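Local coordinates for putative prolyl-tRNA synthetase (Leishmania major, PDB 5XIL), which probably attaches L-proline to its cognate tRNA at the expense of ATP, this chain comprising the class II catalytic core, the anticodon-binding domain and the C-terminal zinc-binding domain, at residues Arg198-Glu203 / Glu442-Val447; Thr211-Thr216 / Gly227-Asn232; His413-Thr418 / Arg429-Leu434; Thr418-Phe423 / Ile494-Thr499; Leu434-Gly439 / Thr503-Phe508. All blocks are in the same frame, centred on the assembly; numbering follows the deposited sequence. Where two conformers were deposited one is given.

Interaction 1: Arg198-Glu203 / Glu442-Val447. With ZN (zinc ion), chain B.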
# COMPACT_ATOMS: atom_id res chain seq x y z
N ARG A 198 16.59 0.42 -24.57
CA ARG A 198 17.24 1.61 -24.10
C ARG A 198 16.79 2.80 -24.94
O ARG A 198 16.68 2.73 -26.18
CB ARG A 198 18.76 1.48 -24.23
CG ARG A 198 19.52 2.55 -23.50
CD ARG A 198 21.04 2.51 -23.73
NE ARG A 198 21.46 2.22 -25.10
CZ ARG A 198 21.87 1.03 -25.55
NH1 ARG A 198 21.87 -0.04 -24.76
NH2 ARG A 198 22.24 0.91 -26.83
N LYS A 199 16.53 3.91 -24.29
CA LYS A 199 16.19 5.08 -25.00
C LYS A 199 17.41 5.59 -25.80
O LYS A 199 18.57 5.38 -25.39
CB LYS A 199 15.66 6.18 -24.10
CG LYS A 199 14.35 5.89 -23.41
CD LYS A 199 13.19 5.89 -24.37
CE LYS A 199 11.91 6.15 -23.59
NZ LYS A 199 10.72 6.03 -24.47
N THR A 200 17.16 6.19 -26.96
CA THR A 200 18.26 6.95 -27.62
C THR A 200 18.73 8.12 -26.75
O THR A 200 18.01 8.63 -25.83
CB THR A 200 17.81 7.51 -29.00
OG1 THR A 200 16.80 8.49 -28.79
CG2 THR A 200 17.32 6.40 -29.90
N GLU A 201 19.90 8.65 -27.10
CA GLU A 201 20.36 9.91 -26.47
C GLU A 201 19.32 11.00 -26.48
O GLU A 201 19.10 11.69 -25.46
CB GLU A 201 21.65 10.42 -27.16
CG GLU A 201 22.89 9.69 -26.75
CD GLU A 201 23.28 9.93 -25.29
OE1 GLU A 201 23.26 11.06 -24.78
OE2 GLU A 201 23.66 8.93 -24.66
N LYS A 202 18.64 11.17 -27.61
CA LYS A 202 17.62 12.21 -27.74
C LYS A 202 16.44 11.96 -26.75
O LYS A 202 15.86 12.84 -26.18
CB LYS A 202 17.05 12.21 -29.21
CG LYS A 202 15.95 13.25 -29.44
CD LYS A 202 15.50 13.27 -30.91
CE LYS A 202 14.44 14.34 -31.23
NZ LYS A 202 13.98 14.50 -32.70
N GLU A 203 16.09 10.71 -26.55
CA GLU A 203 14.86 10.42 -25.80
C GLU A 203 15.05 10.07 -24.32
O GLU A 203 14.09 9.86 -23.61
CB GLU A 203 14.10 9.25 -26.48
CG GLU A 203 13.59 9.64 -27.86
CD GLU A 203 12.43 10.60 -27.85
OE1 GLU A 203 11.59 10.57 -26.93
OE2 GLU A 203 12.31 11.31 -28.85
N GLU A 442 21.36 13.14 -35.56
CA GLU A 442 20.90 13.86 -36.73
C GLU A 442 19.91 13.02 -37.59
O GLU A 442 18.93 13.52 -38.14
CB GLU A 442 22.14 14.22 -37.58
CG GLU A 442 23.21 14.96 -36.78
CD GLU A 442 24.35 14.05 -36.31
OE1 GLU A 442 25.40 14.03 -37.00
OE2 GLU A 442 24.23 13.40 -35.26
N CYS A 443 20.22 11.74 -37.71
CA CYS A 443 19.43 10.81 -38.53
C CYS A 443 18.08 10.55 -37.89
O CYS A 443 17.06 10.57 -38.57
CB CYS A 443 20.17 9.52 -38.75
SG CYS A 443 21.75 9.69 -39.73
N GLU A 444 18.08 10.35 -36.58
CA GLU A 444 16.81 10.27 -35.80
C GLU A 444 15.95 11.49 -35.98
O GLU A 444 14.71 11.40 -36.16
CB GLU A 444 17.16 10.05 -34.32
CG GLU A 444 16.02 10.01 -33.37
CD GLU A 444 16.50 9.60 -31.97
OE1 GLU A 444 17.75 9.45 -31.74
OE2 GLU A 444 15.60 9.39 -31.11
N ASN A 445 16.58 12.65 -35.94
CA ASN A 445 15.85 13.90 -36.14
C ASN A 445 15.23 14.01 -37.57
O ASN A 445 14.12 14.49 -37.76
CB ASN A 445 16.84 15.06 -35.91
CG ASN A 445 16.99 15.42 -34.45
OD1 ASN A 445 16.08 15.24 -33.66
ND2 ASN A 445 18.12 15.97 -34.08
N GLN A 446 16.03 13.62 -38.57
CA GLN A 446 15.59 13.65 -39.94
C GLN A 446 14.39 12.68 -40.16
O GLN A 446 13.40 13.03 -40.79
CB GLN A 446 16.72 13.23 -40.86
CG GLN A 446 16.41 13.66 -42.30
CD GLN A 446 17.30 13.02 -43.31
OE1 GLN A 446 18.53 12.97 -43.14
NE2 GLN A 446 16.70 12.52 -44.39
N VAL A 447 14.48 11.49 -39.58
CA VAL A 447 13.33 10.56 -39.66
C VAL A 447 12.04 11.22 -39.15
O VAL A 447 11.00 11.13 -39.81
CB VAL A 447 13.64 9.26 -38.94
CG1 VAL A 447 12.36 8.41 -38.79
CG2 VAL A 447 14.73 8.51 -39.68
ZN ZN B . 22.42 7.64 -40.16
O HOH W 1 19.70 10.40 -30.27
O HOH W 2 13.18 12.02 -33.11
O HOH W 3 13.07 10.28 -31.33

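Interaction 2: Thr211-Thr216 / Gly227-Asn232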
# COMPACT_ATOMS: atom_id res chain seq x y z
N THR A 211 18.63 5.93 -20.19
CA THR A 211 17.30 5.59 -19.73
C THR A 211 16.91 4.24 -20.39
O THR A 211 17.13 4.01 -21.57
CB THR A 211 16.28 6.67 -20.04
OG1 THR A 211 16.50 7.84 -19.25
CG2 THR A 211 14.89 6.14 -19.75
N THR A 212 16.44 3.31 -19.56
CA THR A 212 15.91 2.05 -20.05
C THR A 212 14.37 2.10 -19.89
O THR A 212 13.83 2.83 -19.04
CB THR A 212 16.49 0.80 -19.34
OG1 THR A 212 16.03 0.74 -17.98
CG2 THR A 212 17.93 0.75 -19.38
N THR A 213 13.68 1.34 -20.72
CA THR A 213 12.22 1.49 -20.86
C THR A 213 11.56 0.16 -21.25
O THR A 213 12.21 -0.76 -21.78
CB THR A 213 11.95 2.55 -21.93
OG1 THR A 213 10.55 2.83 -22.06
CG2 THR A 213 12.46 2.12 -23.29
N VAL A 214 10.25 0.07 -21.00
CA VAL A 214 9.42 -0.98 -21.48
C VAL A 214 8.36 -0.29 -22.36
O VAL A 214 7.63 0.56 -21.89
CB VAL A 214 8.77 -1.86 -20.37
CG1 VAL A 214 9.81 -2.79 -19.82
CG2 VAL A 214 8.22 -1.02 -19.27
N GLU A 215 8.40 -0.56 -23.64
CA GLU A 215 7.56 0.15 -24.58
C GLU A 215 6.39 -0.77 -24.94
O GLU A 215 6.60 -2.00 -25.14
CB GLU A 215 8.37 0.46 -25.80
CG GLU A 215 9.51 1.43 -25.48
CD GLU A 215 8.99 2.83 -25.25
OE1 GLU A 215 7.94 3.24 -25.84
OE2 GLU A 215 9.58 3.51 -24.42
N THR A 216 5.20 -0.19 -25.01
CA THR A 216 3.97 -0.93 -25.28
C THR A 216 3.37 -0.43 -26.60
O THR A 216 3.77 0.65 -27.12
CB THR A 216 2.96 -0.76 -24.13
OG1 THR A 216 2.50 0.57 -24.11
CG2 THR A 216 3.61 -1.07 -22.77
N GLY A 227 5.82 2.56 -21.28
CA GLY A 227 5.16 1.90 -20.15
C GLY A 227 5.64 2.27 -18.76
O GLY A 227 4.84 2.22 -17.80
N ALA A 228 6.96 2.48 -18.64
CA ALA A 228 7.70 2.78 -17.41
C ALA A 228 9.15 2.92 -17.78
O ALA A 228 9.52 2.47 -18.83
CB ALA A 228 7.57 1.67 -16.42
N THR A 229 9.94 3.54 -16.92
CA THR A 229 11.34 3.79 -17.21
C THR A 229 12.17 3.63 -15.96
O THR A 229 11.74 3.90 -14.81
CB THR A 229 11.62 5.20 -17.88
OG1 THR A 229 11.05 6.18 -17.05
CG2 THR A 229 10.98 5.37 -19.30
N SER A 230 13.42 3.25 -16.22
CA SER A 230 14.44 3.13 -15.20
C SER A 230 15.73 3.81 -15.70
O SER A 230 16.27 3.38 -16.74
CB SER A 230 14.69 1.62 -14.91
OG SER A 230 15.66 1.42 -13.86
N HIS A 231 16.22 4.82 -14.94
CA HIS A 231 17.26 5.73 -15.44
C HIS A 231 18.58 5.44 -14.68
O HIS A 231 18.57 5.36 -13.48
CB HIS A 231 16.86 7.18 -15.14
CG HIS A 231 15.50 7.52 -15.59
ND1 HIS A 231 15.17 7.58 -16.91
CD2 HIS A 231 14.39 7.86 -14.89
CE1 HIS A 231 13.91 7.94 -17.02
NE2 HIS A 231 13.41 8.09 -15.80
N ASN A 232 19.70 5.30 -15.39
CA ASN A 232 21.01 5.38 -14.82
C ASN A 232 21.46 6.85 -14.87
O ASN A 232 21.68 7.40 -15.97
CB ASN A 232 21.94 4.47 -15.57
CG ASN A 232 23.26 4.34 -14.87
OD1 ASN A 232 23.70 5.28 -14.28
ND2 ASN A 232 23.88 3.17 -14.93

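Interaction 3: His413-Thr418 / Arg429-Leu434. With MG (magnesium ion), chain F.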
# COMPACT_ATOMS: atom_id res chain seq x y z
N HIS A 413 2.42 -6.24 -35.79
CA HIS A 413 2.45 -4.83 -36.06
C HIS A 413 3.84 -4.21 -35.89
O HIS A 413 3.97 -3.00 -35.83
CB HIS A 413 1.43 -4.14 -35.22
CG HIS A 413 0.05 -4.33 -35.70
ND1 HIS A 413 -0.64 -5.48 -35.41
CD2 HIS A 413 -0.73 -3.63 -36.53
CE1 HIS A 413 -1.85 -5.41 -35.91
NE2 HIS A 413 -1.92 -4.32 -36.64
N ARG A 414 4.85 -5.06 -35.71
CA ARG A 414 6.23 -4.62 -35.59
C ARG A 414 6.72 -4.93 -36.98
O ARG A 414 6.81 -6.10 -37.36
CB ARG A 414 6.98 -5.45 -34.55
CG ARG A 414 8.36 -4.91 -34.21
CD ARG A 414 8.59 -4.92 -32.71
NE ARG A 414 9.09 -6.20 -32.23
CZ ARG A 414 8.60 -6.85 -31.18
NH1 ARG A 414 7.59 -6.34 -30.49
NH2 ARG A 414 9.11 -8.02 -30.82
N VAL A 415 7.04 -3.91 -37.76
CA VAL A 415 7.41 -4.20 -39.14
C VAL A 415 8.84 -3.79 -39.44
O VAL A 415 9.21 -2.65 -39.22
CB VAL A 415 6.43 -3.49 -40.10
CG1 VAL A 415 6.80 -3.74 -41.54
CG2 VAL A 415 4.97 -3.92 -39.80
N ARG A 416 9.69 -4.71 -39.90
CA ARG A 416 11.10 -4.37 -40.19
C ARG A 416 11.21 -3.75 -41.62
O ARG A 416 11.01 -4.46 -42.60
CB ARG A 416 11.99 -5.59 -39.96
CG ARG A 416 13.33 -5.23 -39.31
CD ARG A 416 13.94 -6.40 -38.53
NE ARG A 416 14.69 -7.39 -39.31
CZ ARG A 416 14.27 -8.65 -39.50
NH1 ARG A 416 13.08 -9.02 -39.00
NH2 ARG A 416 15.01 -9.54 -40.19
N VAL A 417 11.58 -2.45 -41.67
CA VAL A 417 11.55 -1.57 -42.79
C VAL A 417 13.01 -1.24 -43.15
O VAL A 417 13.74 -0.77 -42.30
CB VAL A 417 10.80 -0.29 -42.54
CG1 VAL A 417 10.96 0.77 -43.66
CG2 VAL A 417 9.32 -0.56 -42.34
N THR A 418 13.42 -1.51 -44.37
CA THR A 418 14.78 -1.11 -44.79
C THR A 418 14.86 -0.05 -45.86
O THR A 418 15.97 0.40 -46.16
CB THR A 418 15.51 -2.30 -45.38
OG1 THR A 418 14.76 -2.79 -46.48
CG2 THR A 418 15.62 -3.39 -44.38
N ARG A 429 -0.23 2.24 -41.77
CA ARG A 429 -0.89 0.96 -41.62
C ARG A 429 -1.05 0.67 -40.12
O ARG A 429 -1.38 -0.46 -39.73
CB ARG A 429 -0.08 -0.15 -42.29
CG ARG A 429 -0.48 -0.44 -43.73
CD ARG A 429 0.12 -1.74 -44.23
NE ARG A 429 1.54 -1.60 -44.55
CZ ARG A 429 2.00 -0.98 -45.63
NH1 ARG A 429 1.16 -0.44 -46.50
NH2 ARG A 429 3.31 -0.91 -45.83
N LYS A 430 -0.83 1.68 -39.29
CA LYS A 430 -0.94 1.56 -37.88
C LYS A 430 0.03 0.50 -37.29
O LYS A 430 -0.35 -0.29 -36.39
CB LYS A 430 -2.37 1.27 -37.47
CG LYS A 430 -3.29 2.43 -37.85
CD LYS A 430 -4.70 2.13 -37.35
CE LYS A 430 -5.71 3.11 -37.94
NZ LYS A 430 -5.77 2.90 -39.44
N CYS A 431 1.24 0.53 -37.82
CA CYS A 431 2.34 -0.34 -37.35
C CYS A 431 3.47 0.47 -36.71
O CYS A 431 3.63 1.66 -37.03
CB CYS A 431 2.88 -1.09 -38.53
SG CYS A 431 1.73 -2.32 -39.20
N LEU A 432 4.27 -0.20 -35.89
CA LEU A 432 5.57 0.29 -35.44
C LEU A 432 6.56 -0.24 -36.40
O LEU A 432 6.28 -1.20 -37.19
CB LEU A 432 5.92 -0.17 -34.04
CG LEU A 432 4.91 0.09 -32.94
CD1 LEU A 432 5.45 -0.31 -31.58
CD2 LEU A 432 4.46 1.52 -32.97
N ILE A 433 7.76 0.34 -36.35
CA ILE A 433 8.77 0.01 -37.34
C ILE A 433 10.08 -0.29 -36.68
O ILE A 433 10.54 0.48 -35.82
CB ILE A 433 8.98 1.22 -38.30
CG1 ILE A 433 7.73 1.43 -39.17
CG2 ILE A 433 10.21 0.98 -39.19
CD1 ILE A 433 7.71 2.76 -39.94
N LEU A 434 10.68 -1.39 -37.05
CA LEU A 434 12.09 -1.65 -36.71
C LEU A 434 12.91 -1.38 -37.93
O LEU A 434 12.66 -1.95 -39.00
CB LEU A 434 12.25 -3.13 -36.33
CG LEU A 434 12.06 -3.52 -34.92
CD1 LEU A 434 12.16 -5.04 -34.87
CD2 LEU A 434 13.13 -2.87 -34.02
MG MG F . -3.54 -3.16 -37.07
O HOH W 4 -2.50 -2.71 -38.95
O HOH W 5 -2.71 -1.53 -35.82
O HOH W 6 -4.28 -4.67 -38.18
O HOH W 7 -4.97 -1.95 -37.38

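Interaction 4: Thr418-Phe423 / Ile494-Thr499. With ACT (acetate ion), chain C.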
# COMPACT_ATOMS: atom_id res chain seq x y z
N THR A 418 13.42 -1.51 -44.37
CA THR A 418 14.78 -1.11 -44.79
C THR A 418 14.86 -0.05 -45.86
O THR A 418 15.97 0.40 -46.16
CB THR A 418 15.51 -2.30 -45.38
OG1 THR A 418 14.76 -2.79 -46.48
CG2 THR A 418 15.62 -3.39 -44.38
N GLU A 419 13.75 0.28 -46.49
CA GLU A 419 13.67 1.32 -47.48
C GLU A 419 12.83 2.52 -47.01
O GLU A 419 11.66 2.38 -46.65
CB GLU A 419 13.12 0.72 -48.78
CG GLU A 419 13.64 -0.71 -49.09
CD GLU A 419 15.14 -0.82 -49.39
OE1 GLU A 419 15.58 -0.00 -50.23
OE2 GLU A 419 15.86 -1.71 -48.83
N TRP A 420 13.37 3.74 -47.17
CA TRP A 420 12.70 4.91 -46.72
C TRP A 420 11.28 5.00 -47.28
O TRP A 420 10.39 5.47 -46.61
CB TRP A 420 13.50 6.21 -46.95
CG TRP A 420 12.65 7.34 -46.57
CD1 TRP A 420 11.92 8.14 -47.38
CD2 TRP A 420 12.24 7.69 -45.21
NE1 TRP A 420 11.19 8.99 -46.65
CE2 TRP A 420 11.36 8.74 -45.31
CE3 TRP A 420 12.62 7.26 -43.95
CZ2 TRP A 420 10.74 9.32 -44.19
CZ3 TRP A 420 12.02 7.83 -42.85
CH2 TRP A 420 11.12 8.88 -42.98
N THR A 421 11.07 4.59 -48.54
CA THR A 421 9.81 4.83 -49.18
C THR A 421 8.69 4.03 -48.55
O THR A 421 7.54 4.36 -48.75
CB THR A 421 9.82 4.52 -50.70
OG1 THR A 421 10.50 3.28 -50.94
CG2 THR A 421 10.49 5.57 -51.48
N GLU A 422 9.01 2.98 -47.83
CA GLU A 422 8.00 2.17 -47.17
C GLU A 422 7.72 2.59 -45.72
O GLU A 422 6.81 2.01 -45.09
CB GLU A 422 8.36 0.67 -47.29
CG GLU A 422 9.63 0.21 -46.61
CD GLU A 422 9.97 -1.27 -46.85
OE1 GLU A 422 9.11 -2.00 -47.43
OE2 GLU A 422 11.07 -1.72 -46.45
N PHE A 423 8.47 3.56 -45.23
CA PHE A 423 8.41 3.99 -43.80
C PHE A 423 7.09 4.65 -43.47
O PHE A 423 6.33 4.13 -42.65
CB PHE A 423 9.55 4.97 -43.52
CG PHE A 423 9.80 5.25 -42.03
CD1 PHE A 423 9.07 6.21 -41.37
CD2 PHE A 423 10.77 4.53 -41.35
CE1 PHE A 423 9.29 6.45 -40.01
CE2 PHE A 423 11.03 4.74 -40.01
CZ PHE A 423 10.29 5.73 -39.34
N ILE A 494 18.38 4.18 -42.09
CA ILE A 494 17.06 4.31 -42.74
C ILE A 494 16.71 5.65 -43.33
O ILE A 494 15.86 5.71 -44.24
CB ILE A 494 15.92 3.86 -41.76
CG1 ILE A 494 14.53 3.68 -42.47
CG2 ILE A 494 15.84 4.89 -40.61
CD1 ILE A 494 14.58 2.75 -43.67
N CYS A 495 17.29 6.74 -42.82
CA CYS A 495 16.84 8.05 -43.21
C CYS A 495 17.05 8.30 -44.70
O CYS A 495 17.91 7.71 -45.35
CB CYS A 495 17.40 9.24 -42.39
SG CYS A 495 19.13 9.17 -42.03
N LYS A 496 16.17 9.14 -45.20
CA LYS A 496 16.06 9.42 -46.62
C LYS A 496 17.34 10.07 -47.10
O LYS A 496 17.73 11.11 -46.58
CB LYS A 496 14.91 10.33 -46.85
CG LYS A 496 14.58 10.48 -48.32
CD LYS A 496 13.46 11.46 -48.51
CE LYS A 496 13.92 12.89 -48.36
NZ LYS A 496 12.74 13.80 -48.23
N GLY A 497 17.96 9.44 -48.08
CA GLY A 497 19.24 9.87 -48.58
C GLY A 497 20.44 9.36 -47.81
O GLY A 497 21.56 9.55 -48.25
N CYS A 498 20.25 8.70 -46.65
CA CYS A 498 21.37 8.33 -45.77
C CYS A 498 22.10 7.21 -46.37
O CYS A 498 21.56 6.50 -47.20
CB CYS A 498 20.93 8.04 -44.32
SG CYS A 498 20.20 9.56 -43.74
N THR A 499 23.37 7.08 -45.98
CA THR A 499 24.35 6.23 -46.63
C THR A 499 25.21 5.41 -45.71
O THR A 499 25.77 4.42 -46.14
CB THR A 499 25.31 7.11 -47.48
OG1 THR A 499 24.57 7.62 -48.59
CG2 THR A 499 26.47 6.32 -48.03
C ACT C . 23.93 8.61 -42.62
O ACT C . 23.38 7.64 -42.05
OXT ACT C . 24.23 8.55 -43.89
CH3 ACT C . 24.22 9.82 -41.77

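Interaction 5: Leu434-Gly439 / Thr503-Phe508. With ZN (zinc ion), chain B.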
# COMPACT_ATOMS: atom_id res chain seq x y z
N LEU A 434 10.68 -1.39 -37.05
CA LEU A 434 12.09 -1.65 -36.71
C LEU A 434 12.91 -1.38 -37.93
O LEU A 434 12.66 -1.95 -39.00
CB LEU A 434 12.25 -3.13 -36.33
CG LEU A 434 12.06 -3.52 -34.92
CD1 LEU A 434 12.16 -5.04 -34.87
CD2 LEU A 434 13.13 -2.87 -34.02
N ALA A 435 13.85 -0.45 -37.82
CA ALA A 435 14.62 -0.01 -38.96
C ALA A 435 16.11 0.09 -38.58
O ALA A 435 16.44 0.29 -37.38
CB ALA A 435 14.12 1.37 -39.41
N PRO A 436 17.01 -0.02 -39.58
CA PRO A 436 18.46 0.07 -39.36
C PRO A 436 18.80 1.49 -39.10
O PRO A 436 18.24 2.39 -39.76
CB PRO A 436 19.08 -0.35 -40.69
CG PRO A 436 17.98 -1.06 -41.43
CD PRO A 436 16.68 -0.47 -40.95
N TRP A 437 19.69 1.74 -38.15
CA TRP A 437 20.06 3.13 -37.76
C TRP A 437 21.57 3.17 -37.50
O TRP A 437 22.13 2.20 -37.00
CB TRP A 437 19.32 3.48 -36.49
CG TRP A 437 19.55 4.85 -35.94
CD1 TRP A 437 19.66 6.03 -36.65
CD2 TRP A 437 19.73 5.20 -34.58
NE1 TRP A 437 19.85 7.09 -35.78
CE2 TRP A 437 19.90 6.61 -34.51
CE3 TRP A 437 19.80 4.46 -33.42
CZ2 TRP A 437 20.07 7.28 -33.32
CZ3 TRP A 437 19.94 5.13 -32.26
CH2 TRP A 437 20.10 6.52 -32.20
N CYS A 438 22.27 4.24 -37.94
CA CYS A 438 23.74 4.29 -37.70
C CYS A 438 24.05 4.72 -36.28
O CYS A 438 25.18 4.55 -35.79
CB CYS A 438 24.44 5.25 -38.70
SG CYS A 438 23.91 6.95 -38.53
N GLY A 439 23.07 5.31 -35.61
CA GLY A 439 23.22 5.77 -34.26
C GLY A 439 23.37 7.25 -34.13
O GLY A 439 23.46 7.77 -33.01
N THR A 503 24.34 0.46 -37.45
CA THR A 503 24.92 -0.30 -36.37
C THR A 503 23.94 -1.02 -35.48
O THR A 503 24.35 -1.87 -34.69
CB THR A 503 25.78 0.63 -35.46
OG1 THR A 503 24.96 1.67 -34.92
CG2 THR A 503 26.88 1.29 -36.34
N THR A 504 22.66 -0.67 -35.56
CA THR A 504 21.68 -1.40 -34.71
C THR A 504 20.34 -1.32 -35.43
O THR A 504 20.19 -0.53 -36.35
CB THR A 504 21.63 -0.73 -33.33
OG1 THR A 504 20.81 -1.47 -32.42
CG2 THR A 504 21.15 0.68 -33.42
N TRP A 505 19.34 -2.08 -34.96
CA TRP A 505 17.94 -1.81 -35.33
C TRP A 505 17.34 -0.98 -34.24
O TRP A 505 17.67 -1.19 -33.09
CB TRP A 505 17.17 -3.11 -35.45
CG TRP A 505 17.65 -3.99 -36.57
CD1 TRP A 505 18.66 -4.90 -36.53
CD2 TRP A 505 17.10 -4.08 -37.88
NE1 TRP A 505 18.77 -5.55 -37.73
CE2 TRP A 505 17.83 -5.07 -38.59
CE3 TRP A 505 16.08 -3.41 -38.53
CZ2 TRP A 505 17.55 -5.43 -39.91
CZ3 TRP A 505 15.82 -3.73 -39.83
CH2 TRP A 505 16.56 -4.75 -40.52
N VAL A 506 16.48 -0.04 -34.55
CA VAL A 506 15.81 0.73 -33.49
C VAL A 506 14.31 0.70 -33.83
O VAL A 506 13.94 0.53 -34.98
CB VAL A 506 16.35 2.18 -33.42
CG1 VAL A 506 16.11 2.93 -34.67
CG2 VAL A 506 15.75 3.02 -32.26
N LEU A 507 13.50 0.74 -32.80
CA LEU A 507 12.06 0.79 -32.92
C LEU A 507 11.57 2.21 -32.98
O LEU A 507 11.83 2.98 -32.03
CB LEU A 507 11.48 0.03 -31.72
CG LEU A 507 9.99 -0.10 -31.64
CD1 LEU A 507 9.49 -1.03 -32.73
CD2 LEU A 507 9.66 -0.65 -30.24
N PHE A 508 10.87 2.52 -34.09
CA PHE A 508 10.27 3.82 -34.36
C PHE A 508 8.74 3.68 -34.37
O PHE A 508 8.21 2.60 -34.63
CB PHE A 508 10.57 4.30 -35.72
CG PHE A 508 12.00 4.73 -35.96
CD1 PHE A 508 12.37 6.04 -35.76
CD2 PHE A 508 12.87 3.89 -36.54
CE1 PHE A 508 13.68 6.47 -36.09
CE2 PHE A 508 14.16 4.30 -36.86
CZ PHE A 508 14.56 5.56 -36.63
ZN ZN B . 22.42 7.64 -40.16

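Interaction 1: Arg198-Glu203 / Glu442-Val447
The tight part of this contact is the buried carboxylate of Glu444. Its side chain, extended with CG anti to the backbone N (chi1 177°), leaves helix 441-455 and meets Thr200 tip to tip. Thr200 OG1 donates to the syn lone pair of Glu444 OE2 at 2.8 Å and also accepts from Glu203 N at 3.2 Å, which makes an ST motif of the bend. A threonine suits this place because its one hydroxyl can serve both turn and acid; the hydroxyl of Thr476 bonds both Glu444 OE2 and Thr200 OG1. A water bridges Glu444 OE2 to Glu203 OE2, 4.4 Å away; the crowding of two acids would tend to raise a pKa, though Glu203 OE1 has a salt bridge to Lys475.

The looser side belongs to Lys202. Its straight chain crosses Glu444 obliquely and brings NZ to Asn445 OD1 nearly along the C=O axis, a very short bond of 2.4 Å. A water accepts from Lys202 N and donates to Glu444 OE1. Cys443, just before Glu444, binds zinc through SG. Thr200 and Glu444 both pack on Trp437 of strand 432-437, and Glu203 on strand 475-480, so a catalytic-core loop meets C-terminal helix and strands together.

Interaction 2: Thr211-Thr216 / Gly227-Asn232
Thr211 and His231 lie side by side on one face of this antiparallel hairpin of the class II core, pointing the same way. The imidazole presents its edge, so that ND1 hydrogen-bonds Thr211 OG1 at 2.7 Å, near the ring plane; the same hydroxyl is also bonded to Phe205 N. Thr213 and Thr229 cross obliquely on that face, and Thr213 OG1 turns along its own strand to donate to Glu215 OE2 (2.6 Å), which is salt-bridged to Lys199.

On the other face Thr212, Ala228 and Ser230 pack against helix 168-189. Thr212 OG1 takes the crowded position between N and C (chi1 69°) and reaches a lone pair of Ser230 O at 2.9 Å, while Thr212 N meets that oxygen from above the carbonyl plane at 2.8 Å. Gly227 N donates almost along the C=O axis of Val214; a CB at Gly227 would collide with that oxygen. Beta-branched threonines suit the extended backbone, and their hydroxyls add polar grip: one residue satisfies Ser230 O twice, and the Thr211-His231 bond, whichever partner donates, fixes the ring's rotation.

Interaction 3: His413-Thr418 / Arg429-Leu434
The imidazole of His413 has water 6 in plane at its edge, while Cys431 SG and Lys430 O approach it obliquely, Lys430 O coming within 3.4 Å of His413 CD2; the ring of Phe217 meets it at about 30°. The Arg414 guanidinium has Leu434 CD1 at its edge, near its plane. These groups border the beta-alpha-beta unit of strand 414-416, helix 423-428 and strand 432-437 in the C-terminal domain, whose two strands run parallel.

His413 suits a metal site because its two nitrogens divide the work: NE2 binds magnesium at 2.0 Å, and ND1 is hydrogen-bonded to the carbonyl of Thr409, which holds the ring's rotation. Four waters and Glu219 complete six ligands. One of these waters donates to Arg429 O at 2.6 Å, so the loop leading into the second strand serves as second shell.

Leu432 N donates to His413 O almost along the C=O axis, Val415 N to Leu432 O, Leu434 N to Val415 O and Val417 N to Leu434 O. Arg414 and Leu434 run side by side, the aliphatic CG of Arg414 3.9 Å from Leu434 CD1; Arg416 instead crosses Leu434 obliquely, its charged end salt-bridged to Glu486 and in cation-pi contact with Trp505. Beta-branched Val415 and Ile433 lie on Thr426 of the helix, and Val417 CG2 touches Ile433 CG2 at 3.6 Å.

Interaction 4: Thr418-Phe423 / Ile494-Thr499
Trp420, with CG anti to the backbone N (chi1 175°), lies against loop 494-499 and shares the contact with Ile494. Its CB lies 3.6 Å from Ile494 O. At CG the indole meets Lys496 CB, which stands over the five-membered ring 3.8 Å from its centroid and 13° off the normal, a CH-pi contact. Trp420 CD1 meets Lys496 CG at 3.7 Å, and NE1, beside Lys496 CD, is hydrogen-bonded to Glu454. CE3 brings the six-membered ring's edge to Ile494 O; Phe423 CB covers the opposite face, and Trp420 CZ3 lies 3.5 Å above the Phe423 ring plane. A lysine suits this rim: its methylenes pave the indole while the chain's end leads away.

Ile494 CD1 lies 3.6 Å from Thr418 C. Cys495 to Cys498 form a type II turn closed by their disulfide, with Gly497 at the positive-phi position. Thr499 N donates almost straight to an acetate, probably from the crystallisation liquor, whose other oxygen faces the zinc. Beside the zinc ligand Cys493, this is a cysteine-rich turn of the synthetase's C-terminal zinc-binding domain.

Interaction 5: Leu434-Gly439 / Thr503-Phe508
Backbone hydrogen bonds hold strand 434-437 antiparallel to strand 504-508. Ala435 and Val506 exchange a pair, Val506 N to Ala435 O at 2.8 Å and Ala435 N to Val506 O at 3.0 Å. Beyond them Trp437 O accepts from both Thr503 N (2.8 Å) and Thr504 N (3.3 Å), a classic beta bulge. Pro436 suits a non-hydrogen-bonded position, having no N-H to offer.

Apolar contacts dress both faces. Pro436 lies alongside Trp505, its CG over the six-membered ring in a CH-pi contact (26° off the normal), while the indole NE1 bonds Glu486 O. On the other face, Trp437 CB meets Val506 CG1 at 3.7 Å and Ala435 CB touches Phe508 CE2. Gly439 CA sits over the centre of the Trp437 indole, 3.4 Å above its plane.

Metal binding ends the strand: Cys438, with SG 2.3 Å from zinc, follows Trp437, the residue opposite the bulge, and Thr503 OG1 gives Cys438 O a weak bond. The chemistry implies a hydrogen-bonded strand end that positions Cys438 for the metal, which would lower its thiol pKa.

Overall arrangement
Interactions 1 and 5, with centres 10 Å apart, share the zinc, to which they bring Cys443 and Cys438, with Cys493 as the third cysteine; interaction 4 adds the neighbouring cysteine turn and the acetate. Strand 432-437 runs from interaction 3 into interaction 5, and Phe508 N probably donates to Ile433 O at 2.7 Å. Probable hydrogen bonds join interaction 4 to interaction 5, Ile494 N to Pro436 O (2.9 Å), and to interaction 1, Gln446 NE2 to Lys496 O (2.8 Å). Interaction 2 stands apart in the catalytic core, reaching interaction 1 by the Lys199 NZ to Glu215 OE2 salt bridge (2.8 Å). Magnesium at His413 is a second junction, since its other protein ligand, Glu219, follows strand 210-218.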